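Local coordinates for protein hypoxanthine phosphoribosyltransferase (Leishmania donovani, PDB 7CMJ) that salvages purines by transferring the 5-phosphoribosyl group of phosphoribosyl pyrophosphate onto hypoxanthine or guanine, giving IMP or GMP, at residues P58-V64 against R119-E125; T102-M108 against I132-L137; E125-D129 against V152-K157. All coordinates share one frame; numbering follows the deposited sequence.

Contact 1. Residues P58-V64 against R119-E125; sequences PLYLLCV and RHILIVE. With BA (barium ion), chain D.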
loop_
_atom_site.group_PDB
_atom_site.type_symbol
_atom_site.label_atom_id
_atom_site.label_comp_id
_atom_site.label_asym_id
_atom_site.label_seq_id
_atom_site.Cartn_x
_atom_site.Cartn_y
_atom_site.Cartn_z
ATOM N N PRO A 58 18.250 -18.025 -2.596
ATOM C CA PRO A 58 17.410 -18.746 -3.557
ATOM C C PRO A 58 17.044 -17.912 -4.776
ATOM O O PRO A 58 17.521 -16.787 -4.956
ATOM C CB PRO A 58 16.170 -19.078 -2.724
ATOM C CG PRO A 58 16.017 -17.841 -1.869
ATOM C CD PRO A 58 17.430 -17.304 -1.610
ATOM N N LEU A 59 16.193 -18.474 -5.624
ATOM C CA LEU A 59 15.592 -17.737 -6.724
ATOM C C LEU A 59 14.268 -17.158 -6.245
ATOM O O LEU A 59 13.418 -17.891 -5.724
ATOM C CB LEU A 59 15.391 -18.653 -7.931
ATOM C CG LEU A 59 14.665 -18.133 -9.172
ATOM C CD1 LEU A 59 15.408 -16.971 -9.858
ATOM C CD2 LEU A 59 14.492 -19.285 -10.121
ATOM N N TYR A 60 14.111 -15.842 -6.388
ATOM C CA TYR A 60 12.913 -15.159 -5.918
ATOM C C TYR A 60 11.875 -15.094 -7.032
ATOM O O TYR A 60 12.160 -14.611 -8.129
ATOM C CB TYR A 60 13.253 -13.747 -5.440
ATOM C CG TYR A 60 13.776 -13.680 -4.029
ATOM C CD1 TYR A 60 12.951 -13.287 -2.972
ATOM C CD2 TYR A 60 15.104 -13.991 -3.745
ATOM C CE1 TYR A 60 13.434 -13.217 -1.668
ATOM C CE2 TYR A 60 15.589 -13.922 -2.446
ATOM C CZ TYR A 60 14.749 -13.537 -1.416
ATOM O OH TYR A 60 15.233 -13.476 -0.135
ATOM N N LEU A 61 10.669 -15.554 -6.742
ATOM C CA LEU A 61 9.574 -15.485 -7.701
ATOM C C LEU A 61 8.757 -14.233 -7.435
ATOM O O LEU A 61 8.148 -14.091 -6.370
ATOM C CB LEU A 61 8.691 -16.730 -7.616
ATOM C CG LEU A 61 9.384 -18.003 -8.113
ATOM C CD1 LEU A 61 8.430 -19.187 -8.098
ATOM C CD2 LEU A 61 9.993 -17.784 -9.510
ATOM N N LEU A 62 8.743 -13.328 -8.396
ATOM C CA LEU A 62 8.025 -12.070 -8.262
ATOM C C LEU A 62 6.669 -12.206 -8.937
ATOM O O LEU A 62 6.526 -11.977 -10.133
ATOM C CB LEU A 62 8.835 -10.946 -8.870
ATOM C CG LEU A 62 9.351 -9.971 -7.838
ATOM C CD1 LEU A 62 9.609 -8.764 -8.627
ATOM C CD2 LEU A 62 8.286 -9.696 -6.809
ATOM N N CYS A 63 5.663 -12.567 -8.159
ATOM C CA CYS A 63 4.315 -12.743 -8.678
ATOM C C CYS A 63 3.656 -11.379 -8.866
ATOM O O CYS A 63 3.317 -10.696 -7.889
ATOM C CB CYS A 63 3.506 -13.616 -7.728
ATOM S SG CYS A 63 1.837 -13.880 -8.288
ATOM N N VAL A 64 3.467 -10.980 -10.120
ATOM C CA VAL A 64 2.699 -9.778 -10.420
ATOM C C VAL A 64 1.225 -10.110 -10.270
ATOM O O VAL A 64 0.690 -10.974 -10.974
ATOM C CB VAL A 64 3.004 -9.267 -11.833
ATOM C CG1 VAL A 64 2.282 -7.972 -12.075
ATOM C CG2 VAL A 64 4.520 -9.121 -12.048
ATOM N N ARG A 119 20.174 -10.512 -4.992
ATOM C CA ARG A 119 19.436 -11.756 -5.121
ATOM C C ARG A 119 19.037 -11.957 -6.573
ATOM O O ARG A 119 19.029 -11.014 -7.374
ATOM C CB ARG A 119 18.187 -11.765 -4.245
ATOM C CG ARG A 119 18.479 -11.555 -2.791
ATOM C CD ARG A 119 18.865 -12.887 -2.219
ATOM N NE ARG A 119 20.111 -12.818 -1.485
ATOM C CZ ARG A 119 20.175 -12.604 -0.179
ATOM N NH1 ARG A 119 19.056 -12.440 0.521
ATOM N NH2 ARG A 119 21.357 -12.535 0.417
ATOM N N HIS A 120 18.700 -13.198 -6.906
ATOM C CA HIS A 120 18.265 -13.527 -8.253
ATOM C C HIS A 120 16.745 -13.517 -8.299
ATOM O O HIS A 120 16.083 -14.292 -7.598
ATOM C CB HIS A 120 18.832 -14.864 -8.717
ATOM C CG HIS A 120 20.325 -14.958 -8.621
ATOM N ND1 HIS A 120 21.176 -14.341 -9.517
ATOM C CD2 HIS A 120 21.120 -15.635 -7.758
ATOM C CE1 HIS A 120 22.429 -14.614 -9.196
ATOM N NE2 HIS A 120 22.423 -15.402 -8.134
ATOM N N ILE A 121 16.196 -12.651 -9.138
ATOM C CA ILE A 121 14.759 -12.433 -9.202
ATOM C C ILE A 121 14.239 -12.867 -10.556
ATOM O O ILE A 121 14.838 -12.570 -11.599
ATOM C CB ILE A 121 14.390 -10.960 -8.968
ATOM C CG1 ILE A 121 14.987 -10.455 -7.663
ATOM C CG2 ILE A 121 12.867 -10.791 -9.035
ATOM C CD1 ILE A 121 14.845 -8.996 -7.570
ATOM N N LEU A 122 13.106 -13.540 -10.537
ATOM C CA LEU A 122 12.372 -13.889 -11.738
ATOM C C LEU A 122 11.004 -13.225 -11.649
ATOM O O LEU A 122 10.206 -13.560 -10.769
ATOM C CB LEU A 122 12.257 -15.401 -11.865
ATOM C CG LEU A 122 11.856 -15.937 -13.234
ATOM C CD1 LEU A 122 12.861 -15.462 -14.260
ATOM C CD2 LEU A 122 11.780 -17.474 -13.189
ATOM N N ILE A 123 10.748 -12.257 -12.525
ATOM C CA ILE A 123 9.432 -11.629 -12.603
ATOM C C ILE A 123 8.482 -12.621 -13.263
ATOM O O ILE A 123 8.736 -13.083 -14.383
ATOM C CB ILE A 123 9.486 -10.307 -13.385
ATOM C CG1 ILE A 123 10.361 -9.289 -12.661
ATOM C CG2 ILE A 123 8.090 -9.743 -13.584
ATOM C CD1 ILE A 123 10.505 -7.974 -13.402
ATOM N N VAL A 124 7.395 -12.960 -12.571
ATOM C CA VAL A 124 6.433 -13.939 -13.063
ATOM C C VAL A 124 5.233 -13.219 -13.660
ATOM O O VAL A 124 4.515 -12.493 -12.964
ATOM C CB VAL A 124 5.993 -14.907 -11.963
ATOM C CG1 VAL A 124 4.939 -15.873 -12.523
ATOM C CG2 VAL A 124 7.200 -15.649 -11.424
ATOM N N GLU A 125 4.998 -13.449 -14.945
ATOM C CA GLU A 125 3.902 -12.831 -15.667
ATOM C C GLU A 125 3.079 -13.888 -16.402
ATOM O O GLU A 125 3.600 -14.910 -16.862
ATOM C CB GLU A 125 4.428 -11.767 -16.663
ATOM C CG GLU A 125 4.539 -10.378 -16.081
ATOM C CD GLU A 125 3.177 -9.751 -15.858
ATOM O OE1 GLU A 125 2.184 -10.455 -16.130
ATOM O OE2 GLU A 125 3.097 -8.576 -15.419
HETATM BA BA BA D . -0.141 -9.875 -15.807
HETATM O O HOH W 1 0.302 -11.348 -13.401
HETATM O O HOH W 2 -0.001 -9.028 -18.150
#

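Contact 2. Residues T102-M108 against I132-L137; sequences TSGQVRM and ITLQYL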
loop_
_atom_site.group_PDB
_atom_site.type_symbol
_atom_site.label_atom_id
_atom_site.label_comp_id
_atom_site.label_asym_id
_atom_site.label_seq_id
_atom_site.Cartn_x
_atom_site.Cartn_y
_atom_site.Cartn_z
ATOM N N THR A 102 5.515 7.318 -22.668
ATOM C CA THR A 102 6.776 6.631 -22.920
ATOM C C THR A 102 7.221 5.716 -21.780
ATOM O O THR A 102 8.031 4.820 -22.019
ATOM C CB THR A 102 7.869 7.667 -23.182
ATOM O OG1 THR A 102 8.224 8.309 -21.945
ATOM C CG2 THR A 102 7.366 8.718 -24.152
ATOM N N SER A 103 6.725 5.914 -20.557
ATOM C CA SER A 103 7.357 5.347 -19.371
ATOM C C SER A 103 6.658 4.116 -18.818
ATOM O O SER A 103 7.298 3.312 -18.131
ATOM C CB SER A 103 7.444 6.401 -18.255
ATOM O OG SER A 103 6.241 6.488 -17.487
ATOM N N GLY A 104 5.364 3.956 -19.069
ATOM C CA GLY A 104 4.682 2.777 -18.582
ATOM C C GLY A 104 4.630 2.661 -17.082
ATOM O O GLY A 104 4.443 1.555 -16.557
ATOM N N GLN A 105 4.792 3.773 -16.366
ATOM C CA GLN A 105 4.825 3.687 -14.915
ATOM C C GLN A 105 3.460 3.276 -14.381
ATOM O O GLN A 105 2.416 3.527 -14.993
ATOM C CB GLN A 105 5.277 5.005 -14.292
ATOM C CG GLN A 105 4.402 6.194 -14.645
ATOM C CD GLN A 105 5.023 7.502 -14.215
ATOM O OE1 GLN A 105 4.753 8.012 -13.134
ATOM N NE2 GLN A 105 5.890 8.029 -15.047
ATOM N N VAL A 106 3.492 2.589 -13.244
ATOM C CA VAL A 106 2.299 2.166 -12.537
ATOM C C VAL A 106 2.495 2.460 -11.062
ATOM O O VAL A 106 3.624 2.503 -10.551
ATOM C CB VAL A 106 1.994 0.666 -12.750
ATOM C CG1 VAL A 106 1.422 0.449 -14.126
ATOM C CG2 VAL A 106 3.263 -0.158 -12.560
ATOM N N ARG A 107 1.376 2.653 -10.374
ATOM C CA ARG A 107 1.409 2.935 -8.949
ATOM C C ARG A 107 1.559 1.623 -8.188
ATOM O O ARG A 107 0.642 0.798 -8.162
ATOM C CB ARG A 107 0.156 3.701 -8.539
ATOM C CG ARG A 107 0.089 4.022 -7.069
ATOM C CD ARG A 107 -1.223 4.677 -6.725
ATOM N NE ARG A 107 -1.115 5.520 -5.533
ATOM C CZ ARG A 107 -2.063 6.354 -5.125
ATOM N NH1 ARG A 107 -3.189 6.447 -5.819
ATOM N NH2 ARG A 107 -1.891 7.090 -4.029
ATOM N N MET A 108 2.719 1.438 -7.570
ATOM C CA MET A 108 2.928 0.318 -6.667
ATOM C C MET A 108 1.960 0.398 -5.495
ATOM O O MET A 108 1.981 1.366 -4.729
ATOM C CB MET A 108 4.363 0.321 -6.159
ATOM C CG MET A 108 4.893 -1.072 -5.919
ATOM S SD MET A 108 4.684 -2.206 -7.337
ATOM C CE MET A 108 5.477 -1.354 -8.729
ATOM N N ILE A 132 6.149 -1.422 -22.324
ATOM C CA ILE A 132 6.638 -0.306 -21.511
ATOM C C ILE A 132 6.380 -0.560 -20.028
ATOM O O ILE A 132 7.250 -0.303 -19.185
ATOM C CB ILE A 132 6.030 1.044 -21.952
ATOM C CG1 ILE A 132 4.539 0.919 -22.266
ATOM C CG2 ILE A 132 6.804 1.629 -23.103
ATOM C CD1 ILE A 132 3.796 2.244 -22.207
ATOM N N THR A 133 5.191 -1.053 -19.677
ATOM C CA THR A 133 4.963 -1.273 -18.258
ATOM C C THR A 133 5.847 -2.391 -17.735
ATOM O O THR A 133 6.307 -2.331 -16.589
ATOM C CB THR A 133 3.501 -1.581 -17.969
ATOM O OG1 THR A 133 3.118 -2.708 -18.751
ATOM C CG2 THR A 133 2.624 -0.403 -18.336
ATOM N N LEU A 134 6.101 -3.412 -18.554
ATOM C CA LEU A 134 7.055 -4.434 -18.143
ATOM C C LEU A 134 8.426 -3.809 -17.935
ATOM O O LEU A 134 9.090 -4.072 -16.923
ATOM C CB LEU A 134 7.123 -5.561 -19.169
ATOM C CG LEU A 134 8.049 -6.753 -18.861
ATOM C CD1 LEU A 134 7.975 -7.222 -17.398
ATOM C CD2 LEU A 134 7.791 -7.900 -19.832
ATOM N N GLN A 135 8.849 -2.950 -18.869
ATOM C CA GLN A 135 10.099 -2.217 -18.690
ATOM C C GLN A 135 10.104 -1.426 -17.386
ATOM O O GLN A 135 11.118 -1.401 -16.680
ATOM C CB GLN A 135 10.344 -1.285 -19.871
ATOM C CG GLN A 135 10.929 -1.984 -21.054
ATOM C CD GLN A 135 11.474 -1.027 -22.062
ATOM O OE1 GLN A 135 10.930 -0.890 -23.152
ATOM N NE2 GLN A 135 12.549 -0.337 -21.703
ATOM N N TYR A 136 8.984 -0.780 -17.041
ATOM C CA TYR A 136 8.940 -0.013 -15.797
ATOM C C TYR A 136 9.107 -0.921 -14.585
ATOM O O TYR A 136 9.900 -0.630 -13.679
ATOM C CB TYR A 136 7.637 0.783 -15.685
ATOM C CG TYR A 136 7.482 1.381 -14.304
ATOM C CD1 TYR A 136 6.637 0.793 -13.351
ATOM C CD2 TYR A 136 8.226 2.514 -13.934
ATOM C CE1 TYR A 136 6.528 1.326 -12.087
ATOM C CE2 TYR A 136 8.118 3.062 -12.662
ATOM C CZ TYR A 136 7.272 2.465 -11.745
ATOM O OH TYR A 136 7.163 3.001 -10.485
ATOM N N LEU A 137 8.341 -2.012 -14.538
ATOM C CA LEU A 137 8.497 -2.986 -13.467
ATOM C C LEU A 137 9.955 -3.403 -13.299
ATOM O O LEU A 137 10.434 -3.614 -12.176
ATOM C CB LEU A 137 7.616 -4.196 -13.759
ATOM C CG LEU A 137 6.153 -4.187 -13.282
ATOM C CD1 LEU A 137 5.545 -2.839 -13.417
ATOM C CD2 LEU A 137 5.309 -5.222 -14.055
#

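Contact 3. Residues E125-D129 against V152-K157; sequences EDIVD and VVLLDK. With BA (barium ion), chain D.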
loop_
_atom_site.group_PDB
_atom_site.type_symbol
_atom_site.label_atom_id
_atom_site.label_comp_id
_atom_site.label_asym_id
_atom_site.label_seq_id
_atom_site.Cartn_x
_atom_site.Cartn_y
_atom_site.Cartn_z
ATOM N N GLU A 125 4.998 -13.449 -14.945
ATOM C CA GLU A 125 3.902 -12.831 -15.667
ATOM C C GLU A 125 3.079 -13.888 -16.402
ATOM O O GLU A 125 3.600 -14.910 -16.862
ATOM C CB GLU A 125 4.428 -11.767 -16.663
ATOM C CG GLU A 125 4.539 -10.378 -16.081
ATOM C CD GLU A 125 3.177 -9.751 -15.858
ATOM O OE1 GLU A 125 2.184 -10.455 -16.130
ATOM O OE2 GLU A 125 3.097 -8.576 -15.419
ATOM N N ASP A 126 1.777 -13.613 -16.515
ATOM C CA ASP A 126 0.884 -14.451 -17.309
ATOM C C ASP A 126 0.978 -14.106 -18.803
ATOM O O ASP A 126 1.097 -14.997 -19.645
ATOM C CB ASP A 126 -0.552 -14.300 -16.783
ATOM C CG ASP A 126 -0.986 -12.858 -16.716
ATOM O OD1 ASP A 126 -2.135 -12.557 -16.317
ATOM O OD2 ASP A 126 -0.145 -12.009 -17.080
ATOM N N ILE A 127 0.915 -12.813 -19.140
ATOM C CA ILE A 127 1.044 -12.291 -20.496
ATOM C C ILE A 127 1.780 -10.963 -20.410
ATOM O O ILE A 127 1.644 -10.229 -19.426
ATOM C CB ILE A 127 -0.317 -12.038 -21.175
ATOM C CG1 ILE A 127 -1.149 -13.293 -21.220
ATOM C CG2 ILE A 127 -0.151 -11.511 -22.615
ATOM C CD1 ILE A 127 -2.581 -12.959 -21.321
ATOM N N VAL A 128 2.530 -10.638 -21.463
ATOM C CA VAL A 128 3.136 -9.318 -21.618
ATOM C C VAL A 128 2.164 -8.464 -22.432
ATOM O O VAL A 128 2.159 -8.521 -23.663
ATOM C CB VAL A 128 4.504 -9.399 -22.297
ATOM C CG1 VAL A 128 5.048 -7.999 -22.534
ATOM C CG2 VAL A 128 5.475 -10.235 -21.487
ATOM N N ASP A 129 1.335 -7.665 -21.752
ATOM C CA ASP A 129 0.345 -6.858 -22.457
ATOM C C ASP A 129 0.791 -5.419 -22.684
ATOM O O ASP A 129 0.154 -4.707 -23.464
ATOM C CB ASP A 129 -1.006 -6.874 -21.723
ATOM C CG ASP A 129 -2.053 -7.741 -22.439
ATOM O OD1 ASP A 129 -1.961 -7.928 -23.681
ATOM O OD2 ASP A 129 -2.971 -8.245 -21.754
ATOM N N VAL A 152 9.760 -14.550 -16.617
ATOM C CA VAL A 152 9.104 -15.742 -17.140
ATOM C C VAL A 152 7.666 -15.377 -17.470
ATOM O O VAL A 152 6.938 -14.848 -16.620
ATOM C CB VAL A 152 9.157 -16.929 -16.160
ATOM C CG1 VAL A 152 8.444 -16.598 -14.829
ATOM C CG2 VAL A 152 8.539 -18.162 -16.818
ATOM N N VAL A 153 7.263 -15.646 -18.706
ATOM C CA VAL A 153 5.937 -15.289 -19.191
ATOM C C VAL A 153 5.241 -16.564 -19.621
ATOM O O VAL A 153 5.793 -17.336 -20.408
ATOM C CB VAL A 153 5.998 -14.276 -20.347
ATOM C CG1 VAL A 153 4.652 -13.554 -20.470
ATOM C CG2 VAL A 153 7.123 -13.282 -20.117
ATOM N N LEU A 154 4.033 -16.791 -19.098
ATOM C CA LEU A 154 3.367 -18.052 -19.388
ATOM C C LEU A 154 2.887 -18.076 -20.832
ATOM O O LEU A 154 3.160 -19.022 -21.568
ATOM C CB LEU A 154 2.200 -18.292 -18.420
ATOM C CG LEU A 154 1.334 -19.455 -18.917
ATOM C CD1 LEU A 154 2.037 -20.790 -18.600
ATOM C CD2 LEU A 154 -0.061 -19.403 -18.301
ATOM N N LEU A 155 2.239 -17.020 -21.264
ATOM C CA LEU A 155 1.723 -16.892 -22.612
ATOM C C LEU A 155 2.556 -15.866 -23.371
ATOM O O LEU A 155 2.443 -14.661 -23.119
ATOM C CB LEU A 155 0.261 -16.466 -22.580
ATOM C CG LEU A 155 -0.724 -17.484 -22.032
ATOM C CD1 LEU A 155 -2.123 -16.954 -22.280
ATOM C CD2 LEU A 155 -0.526 -18.863 -22.686
ATOM N N ASP A 156 3.392 -16.341 -24.294
ATOM C CA ASP A 156 4.078 -15.489 -25.261
ATOM C C ASP A 156 3.169 -15.305 -26.478
ATOM O O ASP A 156 2.979 -16.237 -27.267
ATOM C CB ASP A 156 5.410 -16.120 -25.650
ATOM C CG ASP A 156 6.361 -15.144 -26.311
ATOM O OD1 ASP A 156 6.252 -13.917 -26.084
ATOM O OD2 ASP A 156 7.232 -15.627 -27.064
ATOM N N LYS A 157 2.594 -14.113 -26.621
ATOM C CA LYS A 157 1.757 -13.715 -27.747
ATOM C C LYS A 157 2.609 -13.047 -28.820
ATOM O O LYS A 157 3.731 -12.595 -28.545
ATOM C CB LYS A 157 0.649 -12.761 -27.273
ATOM C CG LYS A 157 1.161 -11.522 -26.544
ATOM C CD LYS A 157 0.047 -10.570 -26.114
ATOM C CE LYS A 157 0.057 -9.278 -26.933
ATOM N NZ LYS A 157 -0.750 -8.197 -26.289
HETATM BA BA BA D . -0.141 -9.875 -15.807
HETATM O O HOH W 2 -0.001 -9.028 -18.150
HETATM O O HOH W 1 0.302 -11.348 -13.401
#

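Contact 1. Residues P58-V64 against R119-E125
Tyr60 and Leu62 pair through their backbones with His120, Leu122 and Val124, joining strands 59-64 and 120-125 as parallel neighbours inside the central sheet of the phosphoribosyltransferase fold. Tyr60 N donates to His120 O, and Tyr60 O takes Leu122 N at 2.8 Å. The same pattern recurs at Leu62, whose N reaches Leu122 O; Leu62 O in turn accepts from Val124 N. A weak bond of 3.4 Å from Val64 N to Val124 O ends the series, and the strand segments cross at 28°.

On the face bearing Tyr60, Leu62, Ile121 and Ile123, the branch point of Leu62 meets its neighbour, CG lying 3.8 Å from Ile121 CG2. Its CD1 turns to Ile123 CG1. Helix 131-142 packs on this hydrophobic group, Met141 against Leu62, Ile121 and Ile123, and Met138 against Ile123. On the other face Leu61 CD2 touches Leu122 and Val124, 4.0 Å from Val124 CG2. Helix 69-81 packs on this face, Ala76 against Leu61, and Phe71 and Thr72 against Val124. The sheet is therefore sandwiched between helices here.

At the start of the strands, the aliphatic part of Arg119, bent at chi2 and chi3, passes obliquely across the tyrosine, its CD 3.4 Å from Tyr60 CE2. Ring and guanidinium end up nearly parallel, their planes 13° apart, with Tyr60 OH at the guanidinium edge. His120 O lies in plane at the ring edge, while His120 ND1 is tied to Ser148 OG in strand 148-153.

At the far end, Glu125 folds at chi2 (-72°) and lays its carboxylate beside Val64, OE2 being 3.5 Å from Val64 CG1. The other oxygen, Glu125 OE1, binds the barium ion at 2.4 Å.

Contact 2. Residues T102-M108 against I132-L137
Gln105 CA lies over the ring face of Tyr136 in a CH-pi contact, pinning the chain that leads into strand 107-110 to the first turns of helix 131-142, the helix that follows the probable nucleotide-binding loop of the phosphoribosyltransferase fold. Gln105 CA is 3.6 Å from the centroid of the Tyr136 ring and only 14° off the ring normal. The ring reaches this place because Tyr136 CG stands opposite the backbone N (chi1 170°), which swings it off the helix toward the approaching chain.

Packing is tight around this CH-pi contact. Gly104, with no side chain in the way, brings its backbone right up to the helix: its CA is 4.1 Å from Thr133 CA, and its O receives a C-H contact from Thr133 CA at 3.3 Å. Further along, Val106 CG2 touches both Tyr136 and Leu137, 3.6 Å from Tyr136 CD1 and from Leu137 CD1.

The ends are looser. Thr102, exposed to solvent, offers only backbone, its O lying 3.6 Å from Ile132 CG2, and Met108 CE reaches Tyr136 CE1 at 4.4 Å. No hydrogen bond joins the segments. Some polar groups bond outward instead: Gln105 OE1 accepts from Val116 N of the second subunit, and Tyr136 OH pairs with Lys144 of that subunit. Within the chain, Thr133 OG1 bonds Ser130 O, Ser103 OG forms an ST turn with Gln105 N, and Gln105 NE2 donates to the same Ser103 OG at 2.9 Å, in the plane of its amide.

Contact 3. Residues E125-D129 against V152-K157
Glu125 and Val153 continue the parallel pairing of strands 120-125 and 148-153, Glu125 N donating to Val152 O at 2.9 Å and Glu125 O accepting from Leu154 N, before both chains turn a corner, at Asp126 and Leu154. Beyond it the backbones stay joined by Leu155 N, 2.8 Å from Asp126 O.

After the turn, the side chains of Val128 and Val153 cross at about a right angle, CG2 of Val128 lying 3.6 Å from Val153 CG1. Ile127 divides its branches, setting CG1 against Leu155 CB and CG2 against Lys157 CD, 3.6 Å away. The lysine chain crosses Ile127 at about a right angle, bends at chi3 (-110°) and brings NZ to Asp129 OD1. The resulting salt bridge measures 2.9 Å from Lys157 NZ to Asp129 OD1 and runs nearly along the carboxylate C-O axis. Asp126 points away from the partner segment and supplies OD2 to the barium ion at 2.5 Å, beside the oxygen from Glu125.

The shared cation probably offsets the repulsion between these two acidic side chains. Asp129, the likely proton acceptor, is meanwhile paired with Lys157, and the salt bridge links two residues of the probable GMP site in this crystal form.

In the fold
All three contacts lie within the phosphoribosyltransferase domain and reach its mixed sheet. Contact 1 closes along the chain before contact 3 opens, while contact 2 alternates with both. Contacts 1 and 3 share Glu125, the barium ion and its waters, and join strand 59-64 to 120-125 and then 120-125 to 148-153; their centres are about 14 Å apart. The centre of contact 2 lies about 17 Å from that of contact 1 and about 16 Å from that of contact 3, where helix 131-142 meets a second subunit and the approach to strand 107-110, outermost in this chain's sheet. Leu134 packs on Val128, so this helix touches both the second subunit and the probable nucleotide-binding loop.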